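PDB 6A3F: levoglucosan dehydrogenase, which catalyses the NAD+-dependent oxidation of levoglucosan to 3-dehydrolevoglucosan, working as a homotetramer of the Gfo/Idh/MocA family. Local coordinates for residues 346-349 against 350-353. Residues are numbered along the deposited sequence; the frame is centred on the assembly and turned at random.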
loop_
_atom_site.group_PDB
_atom_site.type_symbol
_atom_site.label_atom_id
_atom_site.label_comp_id
_atom_site.label_asym_id
_atom_site.label_seq_id
_atom_site.Cartn_x
_atom_site.Cartn_y
_atom_site.Cartn_z
ATOM N N TRP B 346 -22.980 -4.403 -5.302
ATOM C CA TRP B 346 -22.479 -4.458 -6.662
ATOM C C TRP B 346 -22.141 -5.897 -7.078
ATOM O O TRP B 346 -21.909 -6.721 -6.225
ATOM C CB TRP B 346 -21.268 -3.524 -6.827
ATOM C CG TRP B 346 -21.583 -2.107 -6.452
ATOM C CD1 TRP B 346 -20.949 -1.372 -5.489
ATOM C CD2 TRP B 346 -22.600 -1.249 -6.999
ATOM N NE1 TRP B 346 -21.471 -0.114 -5.420
ATOM C CE2 TRP B 346 -22.494 -0.005 -6.326
ATOM C CE3 TRP B 346 -23.565 -1.364 -7.993
ATOM C CZ2 TRP B 346 -23.309 1.083 -6.620
ATOM C CZ3 TRP B 346 -24.392 -0.298 -8.271
ATOM C CH2 TRP B 346 -24.290 0.909 -7.568
ATOM N N PRO B 347 -22.103 -6.152 -8.400
ATOM C CA PRO B 347 -21.981 -7.499 -8.964
ATOM C C PRO B 347 -20.654 -8.179 -8.637
ATOM O O PRO B 347 -20.606 -9.414 -8.649
ATOM C CB PRO B 347 -22.137 -7.375 -10.501
ATOM C CG PRO B 347 -22.350 -5.920 -10.779
ATOM C CD PRO B 347 -22.573 -5.265 -9.434
ATOM N N ILE B 348 -19.591 -7.394 -8.388
ATOM C CA ILE B 348 -18.302 -7.870 -8.116
ATOM C C ILE B 348 -17.655 -7.048 -7.008
ATOM O O ILE B 348 -18.035 -5.882 -6.808
ATOM C CB ILE B 348 -17.385 -7.853 -9.358
ATOM C CG1 ILE B 348 -17.364 -6.484 -10.020
ATOM C CG2 ILE B 348 -17.767 -8.966 -10.331
ATOM C CD1 ILE B 348 -16.307 -6.406 -11.098
ATOM N N PRO B 349 -16.648 -7.619 -6.363
ATOM C CA PRO B 349 -15.868 -6.823 -5.405
ATOM C C PRO B 349 -15.167 -5.678 -6.148
ATOM O O PRO B 349 -14.841 -5.819 -7.331
ATOM C CB PRO B 349 -14.827 -7.775 -4.813
ATOM C CG PRO B 349 -15.416 -9.147 -5.049
ATOM C CD PRO B 349 -16.094 -8.986 -6.389
ATOM N N ALA B 350 -14.951 -4.551 -5.447
ATOM C CA ALA B 350 -14.277 -3.373 -5.980
ATOM C C ALA B 350 -14.993 -2.689 -7.160
ATOM O O ALA B 350 -14.363 -1.833 -7.815
ATOM C CB ALA B 350 -12.832 -3.677 -6.305
ATOM N N LEU B 351 -16.295 -2.908 -7.397
ATOM C CA LEU B 351 -17.007 -2.042 -8.261
ATOM C C LEU B 351 -17.085 -0.646 -7.650
ATOM O O LEU B 351 -17.078 0.341 -8.386
ATOM C CB LEU B 351 -18.404 -2.562 -8.595
ATOM C CG LEU B 351 -18.866 -2.093 -9.961
ATOM C CD1 LEU B 351 -18.184 -2.918 -11.045
ATOM C CD2 LEU B 351 -20.368 -2.049 -10.087
ATOM N N GLY B 352 -17.118 -0.593 -6.326
ATOM C CA GLY B 352 -16.775 0.640 -5.574
ATOM C C GLY B 352 -17.875 1.015 -4.604
ATOM O O GLY B 352 -19.005 1.292 -5.038
ATOM N N ILE B 353 -17.540 0.954 -3.324
ATOM C CA ILE B 353 -18.370 1.440 -2.210
ATOM C C ILE B 353 -17.908 2.876 -1.890
ATOM O O ILE B 353 -16.747 3.099 -1.668
ATOM C CB ILE B 353 -18.196 0.522 -0.988
ATOM C CG1 ILE B 353 -18.599 -0.938 -1.254
ATOM C CG2 ILE B 353 -18.900 1.098 0.229
ATOM C CD1 ILE B 353 -20.048 -1.131 -1.632
HETATM O O HOH W 1 -18.266 -3.871 -4.908
#
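Trp-346 and Leu-351 meet across a tight reversal in the loop that leads from strand 330-334 to helix 355-371, a local contact round a type II beta turn running from Ile-348 to Leu-351. The turn's own backbone bond is weak, with Leu-351 N 3.5 Å from Ile-348 O. A water reinforces it: it donates to Ile-348 O at 2.8 Å, accepts weakly from Leu-351 N, and lies at the edge of the Trp-346 ring, in its plane. Pro-349 and Ala-350 occupy the corners, Ala-350 with the positive phi (63°) that the third position of a type II turn requires.

Most of the contact is apolar. Leu-351 CB lies 3.5 Å from Trp-346 CB, the two side chains crossing at about a right angle. Leu-351 turns its two methyls to different neighbours: CD2 sits 3.8 Å from Trp-346 CG and also touches Pro-347 CD, while CD1 packs 3.8 Å from Ile-348 CG1. Its chi1 of -151°, which swings CG roughly opposite the backbone N, sets this division. At the pyrrole side of the indole, Ile-353 CD1 comes within 4.0 Å of Trp-346 CD1.

Trp-346 NE1 lies 2.9 Å from Gly-352 O, but the N-H is badly bent away from this acceptor (117°), making the bond weak; Glu-357 OE2 is its stronger partner. The indole is further held edge-to-face by Phe-48 and by Tyr-355 of a second subunit. That subunit also places Met-34 against Trp-346 and Pro-347, and Tyr-153 against Leu-351. Since Met-34 and Tyr-355 bind NADH and Tyr-153 binds levoglucosan, this proline-rich beta-turn loop packs at a subunit interface beside the neighbour's active site, touching residues that bind the cofactor and the substrate in that Gfo/Idh/MocA subunit.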